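Local coordinates for Alr4995 protein (Nostoc sp., PDB 6LRF) that works as a bifunctional arginine dihydrolase and ornithine cyclodeaminase, hydrolysing arginine to ornithine and probably deaminating ornithine to proline, at residues L481-R485 / R513-V517; T646-M652 / R668-E672. All blocks are in the same frame, centred on the assembly; numbering follows the deposited sequence.

Interaction 1: residues L481-R485 / R513-V517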
loop_
_atom_site.group_PDB
_atom_site.type_symbol
_atom_site.label_atom_id
_atom_site.label_comp_id
_atom_site.label_asym_id
_atom_site.label_seq_id
_atom_site.Cartn_x
_atom_site.Cartn_y
_atom_site.Cartn_z
ATOM N N LEU B 481 17.222 12.957 21.600
ATOM C CA LEU B 481 17.869 14.003 20.822
ATOM C C LEU B 481 18.362 15.173 21.673
ATOM O O LEU B 481 19.463 15.666 21.457
ATOM C CB LEU B 481 16.906 14.507 19.752
ATOM C CG LEU B 481 17.476 15.224 18.541
ATOM C CD1 LEU B 481 18.758 14.583 18.077
ATOM C CD2 LEU B 481 16.436 15.131 17.450
ATOM N N ARG B 482 17.554 15.631 22.625
ATOM C CA ARG B 482 17.974 16.708 23.529
ATOM C C ARG B 482 19.098 16.242 24.461
ATOM O O ARG B 482 20.053 16.986 24.738
ATOM C CB ARG B 482 16.784 17.218 24.348
ATOM C CG ARG B 482 17.100 18.344 25.328
ATOM C CD ARG B 482 15.821 18.736 26.060
ATOM N NE ARG B 482 16.009 19.750 27.097
ATOM C CZ ARG B 482 16.285 19.479 28.372
ATOM N NH1 ARG B 482 16.430 20.474 29.242
ATOM N NH2 ARG B 482 16.408 18.220 28.781
ATOM N N LYS B 483 18.977 15.007 24.938
ATOM C CA LYS B 483 19.994 14.402 25.790
ATOM C C LYS B 483 21.337 14.370 25.087
ATOM O O LYS B 483 22.364 14.679 25.685
ATOM C CB LYS B 483 19.591 12.985 26.201
ATOM C CG LYS B 483 19.402 12.795 27.701
ATOM C CD LYS B 483 18.220 11.880 27.989
ATOM C CE LYS B 483 18.052 11.624 29.489
ATOM N NZ LYS B 483 18.271 12.838 30.338
ATOM N N ILE B 484 21.326 14.011 23.807
ATOM C CA ILE B 484 22.567 13.896 23.063
ATOM C C ILE B 484 23.158 15.272 22.792
ATOM O O ILE B 484 24.368 15.441 22.873
ATOM C CB ILE B 484 22.364 13.115 21.732
ATOM C CG1 ILE B 484 21.934 11.682 22.031
ATOM C CG2 ILE B 484 23.641 13.095 20.906
ATOM C CD1 ILE B 484 21.600 10.861 20.803
ATOM N N ARG B 485 22.326 16.262 22.486
ATOM C CA ARG B 485 22.854 17.591 22.163
ATOM C C ARG B 485 23.481 18.275 23.391
ATOM O O ARG B 485 24.556 18.886 23.297
ATOM C CB ARG B 485 21.762 18.498 21.584
ATOM C CG ARG B 485 22.271 19.900 21.258
ATOM C CD ARG B 485 21.150 20.905 21.020
ATOM N NE ARG B 485 20.398 21.201 22.242
ATOM C CZ ARG B 485 19.452 22.135 22.337
ATOM N NH1 ARG B 485 19.132 22.883 21.281
ATOM N NH2 ARG B 485 18.826 22.323 23.492
ATOM N N ARG B 513 19.722 24.840 12.717
ATOM C CA ARG B 513 19.938 26.161 13.306
ATOM C C ARG B 513 20.172 26.097 14.818
ATOM O O ARG B 513 21.010 26.817 15.345
ATOM C CB ARG B 513 18.735 27.058 12.999
ATOM C CG ARG B 513 18.981 28.539 13.135
ATOM C CD ARG B 513 17.988 29.327 12.273
ATOM N NE ARG B 513 16.595 29.109 12.665
ATOM C CZ ARG B 513 15.648 28.632 11.863
ATOM N NH1 ARG B 513 15.932 28.304 10.605
ATOM N NH2 ARG B 513 14.409 28.483 12.317
ATOM N N GLU B 514 19.448 25.212 15.496
ATOM C CA GLU B 514 19.469 25.130 16.956
ATOM C C GLU B 514 20.361 24.022 17.550
ATOM O O GLU B 514 20.216 23.668 18.725
ATOM C CB GLU B 514 18.039 24.961 17.458
ATOM C CG GLU B 514 17.149 26.103 16.994
ATOM C CD GLU B 514 15.728 26.025 17.526
ATOM O OE1 GLU B 514 15.424 25.098 18.312
ATOM O OE2 GLU B 514 14.912 26.902 17.157
ATOM N N GLY B 515 21.262 23.474 16.732
ATOM C CA GLY B 515 22.330 22.610 17.210
ATOM C C GLY B 515 22.072 21.117 17.360
ATOM O O GLY B 515 22.811 20.437 18.066
ATOM N N TYR B 516 21.043 20.592 16.707
ATOM C CA TYR B 516 20.745 19.170 16.806
ATOM C C TYR B 516 21.378 18.347 15.680
ATOM O O TYR B 516 21.301 17.133 15.694
ATOM C CB TYR B 516 19.237 18.930 16.796
ATOM C CG TYR B 516 18.496 19.567 17.944
ATOM C CD1 TYR B 516 17.965 20.852 17.828
ATOM C CD2 TYR B 516 18.328 18.894 19.142
ATOM C CE1 TYR B 516 17.278 21.443 18.875
ATOM C CE2 TYR B 516 17.647 19.478 20.194
ATOM C CZ TYR B 516 17.123 20.751 20.053
ATOM O OH TYR B 516 16.442 21.327 21.099
ATOM N N VAL B 517 21.976 19.003 14.694
ATOM C CA VAL B 517 22.470 18.305 13.520
ATOM C C VAL B 517 23.937 18.640 13.274
ATOM O O VAL B 517 24.275 19.783 12.978
ATOM C CB VAL B 517 21.625 18.659 12.273
ATOM C CG1 VAL B 517 22.077 17.851 11.061
ATOM C CG2 VAL B 517 20.168 18.388 12.546
#
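R485 leaves its helix with CG anti to the backbone N, then bends sharply at chi3 (68°), and that bend turns the guanidinium back to lie on the ring of Y516. The two planes are only 19° apart, with centres 4.2 Å from each other. Closer to the backbone, R485 CD sits over the same ring face in a CH-pi contact, 4.0 Å from the centroid. R485 CG passes 3.3 Å from G515 O. The polar end of R485 has one hydrogen bond across the contact: NH1 donates a hydrogen bond to E514 O at 2.9 Å, with that carbonyl at the guanidinium's edge, in its plane. NH1 also lies 3.1 Å from Y516 OH, but the hydroxyl is over the guanidinium's face and the angle is too poor for a bond. Deeper in, L481 CG packs obliquely against Y516 CD2, 3.8 Å away, and L691 of helix 680-694 also touches the tyrosine. The E514 carboxylate turns to R510 in a salt bridge. So the end of helix 467-486 holds the turn after helix 505-513, which passes through G515 at positive phi: helix-to-loop packing beside the parallel sheet of a Rossmann-type domain.

Interaction 2: residues T646-M652 / R668-E672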
loop_
_atom_site.group_PDB
_atom_site.type_symbol
_atom_site.label_atom_id
_atom_site.label_comp_id
_atom_site.label_asym_id
_atom_site.label_seq_id
_atom_site.Cartn_x
_atom_site.Cartn_y
_atom_site.Cartn_z
ATOM N N THR B 646 27.401 1.708 9.404
ATOM C CA THR B 646 27.276 2.094 10.812
ATOM C C THR B 646 27.333 0.926 11.804
ATOM O O THR B 646 26.554 -0.016 11.690
ATOM C CB THR B 646 25.947 2.836 11.047
ATOM O OG1 THR B 646 25.894 4.006 10.213
ATOM C CG2 THR B 646 25.811 3.230 12.520
ATOM N N PRO B 647 28.226 1.003 12.812
ATOM C CA PRO B 647 28.330 -0.062 13.815
ATOM C C PRO B 647 27.153 -0.089 14.779
ATOM O O PRO B 647 26.347 0.838 14.772
ATOM C CB PRO B 647 29.611 0.295 14.570
ATOM C CG PRO B 647 29.690 1.761 14.472
ATOM C CD PRO B 647 29.195 2.085 13.070
ATOM N N ALA B 648 27.072 -1.124 15.612
ATOM C CA ALA B 648 26.092 -1.164 16.690
ATOM C C ALA B 648 26.394 -0.074 17.729
ATOM O O ALA B 648 27.475 0.511 17.743
ATOM C CB ALA B 648 26.066 -2.556 17.358
ATOM N N GLY B 649 25.440 0.191 18.608
ATOM C CA GLY B 649 25.614 1.243 19.595
ATOM C C GLY B 649 25.291 2.631 19.055
ATOM O O GLY B 649 25.578 3.639 19.711
ATOM N N VAL B 650 24.724 2.687 17.847
ATOM C CA VAL B 650 24.259 3.947 17.276
ATOM C C VAL B 650 22.745 3.886 17.166
ATOM O O VAL B 650 22.195 2.951 16.583
ATOM C CB VAL B 650 24.879 4.226 15.896
ATOM C CG1 VAL B 650 24.381 5.574 15.335
ATOM C CG2 VAL B 650 26.397 4.215 15.997
ATOM N N LYS B 651 22.069 4.860 17.760
ATOM C CA LYS B 651 20.614 4.926 17.677
ATOM C C LYS B 651 20.193 5.290 16.250
ATOM O O LYS B 651 20.659 6.270 15.681
ATOM C CB LYS B 651 20.061 5.928 18.691
ATOM C CG LYS B 651 20.446 5.593 20.127
ATOM C CD LYS B 651 20.050 6.698 21.092
ATOM C CE LYS B 651 20.128 6.234 22.530
ATOM N NZ LYS B 651 19.527 7.274 23.409
HETATM N N MSE B 652 19.343 4.452 15.672
HETATM C CA MSE B 652 18.885 4.608 14.302
HETATM C C MSE B 652 17.404 4.953 14.302
HETATM O O MSE B 652 16.589 4.191 14.803
HETATM C CB MSE B 652 19.131 3.321 13.521
HETATM C CG MSE B 652 20.482 2.714 13.805
HETATM SE SE MSE B 652 21.852 3.636 12.815
HETATM C CE MSE B 652 21.662 2.616 11.158
ATOM N N ARG B 668 17.841 -4.173 13.835
ATOM C CA ARG B 668 18.918 -4.081 14.817
ATOM C C ARG B 668 18.335 -4.241 16.218
ATOM O O ARG B 668 19.022 -4.038 17.220
ATOM C CB ARG B 668 19.671 -2.744 14.697
ATOM C CG ARG B 668 20.413 -2.544 13.377
ATOM C CD ARG B 668 21.262 -1.279 13.356
ATOM N NE ARG B 668 21.991 -1.184 12.093
ATOM C CZ ARG B 668 23.202 -0.655 11.951
ATOM N NH1 ARG B 668 23.849 -0.153 12.991
ATOM N NH2 ARG B 668 23.776 -0.639 10.755
ATOM N N GLY B 669 17.054 -4.590 16.286
ATOM C CA GLY B 669 16.384 -4.732 17.565
ATOM C C GLY B 669 15.910 -3.408 18.137
ATOM O O GLY B 669 16.589 -2.386 18.029
ATOM N N SER B 670 14.749 -3.440 18.784
ATOM C CA SER B 670 14.055 -2.231 19.228
ATOM C C SER B 670 14.809 -1.377 20.252
ATOM O O SER B 670 14.289 -0.356 20.702
ATOM C CB SER B 670 12.687 -2.611 19.805
ATOM O OG SER B 670 12.761 -3.816 20.552
ATOM N N ILE B 671 16.020 -1.782 20.628
ATOM C CA ILE B 671 16.824 -0.975 21.545
ATOM C C ILE B 671 17.804 -0.094 20.768
ATOM O O ILE B 671 18.309 0.898 21.293
ATOM C CB ILE B 671 17.609 -1.846 22.569
ATOM C CG1 ILE B 671 18.656 -2.721 21.867
ATOM C CG2 ILE B 671 16.653 -2.702 23.399
ATOM C CD1 ILE B 671 19.516 -3.524 22.829
ATOM N N GLU B 672 18.063 -0.455 19.515
ATOM C CA GLU B 672 18.938 0.343 18.666
ATOM C C GLU B 672 18.162 1.128 17.616
ATOM O O GLU B 672 18.321 2.341 17.501
ATOM C CB GLU B 672 19.971 -0.549 17.987
ATOM C CG GLU B 672 21.096 -0.972 18.913
ATOM C CD GLU B 672 22.382 -1.280 18.162
ATOM O OE1 GLU B 672 22.353 -2.115 17.224
ATOM O OE2 GLU B 672 23.420 -0.672 18.499
#
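The R668 guanidinium has the methyl of selenomethionine M652 over the centre of one face, CE standing 3.7 Å from CZ, while the carbonyls of T646 and P647 come in at its edge. The contact joins the entrance of strand 651-656 to the loop that ends a beta-alpha-beta crossover in the Rossmann-type domain: strand 651-656 runs through helix 659-665 to strand 673-677, its parallel neighbour, outermost in the sheet within this chain. R668 reaches across with its chain extended from CG to NE. At the far end NH1 and NH2 close end-on around a single atom, T646 O, each bond 3.0 Å long. They meet that oxygen differently, NH2 tilted modestly from the carbonyl plane and NH1 well above it. NH1 adds a weak bond to P647 O at 3.2 Å, so one guanidinium bonds to two successive carbonyls after helix 637-645. T646 CG2 lies 3.9 Å from NH1, whereas T646 OG1 bonds to V642 O. M652 reaches the guanidinium because its chain bends at both chi2 and chi3, and on the way its CG passes 4.1 Å from R668 CD. Replacing R668 by a leucine would probably leave T646 O without the two R668 donors and the M652 methyl without the flat group it covers. I385 of the third subunit packs on both R668 and E672, and A648 makes backbone hydrogen bonds to that subunit. The E672 carboxylate is modelled too close to G649, so its exact placement is doubtful. The backbone of E672 is clearer: E672 O accepts from M652 N at 3.0 Å and 171°, and K651 CA approaches the same oxygen at 3.5 Å.

Interactions 1 and 2 belong to the same Rossmann-type domain, their centres 19 Å apart and their nearest atoms about 4 Å apart without touching. Both are partly buried and lie where chain enters parallel strands of one sheet. Interaction 1 joins a helix to the loop before strand 519-523, and its buried part is apolar, L481 against the ring of Y516. Interaction 2 joins the lead-ins of two neighbouring strands, so it includes a backbone bond from a strand residue to the loop just before the next strand and ends at a subunit interface. An arginine reaches loop carbonyls in each, but R485 lies flat on an aromatic ring, whereas R668 is covered by a selenomethionine methyl.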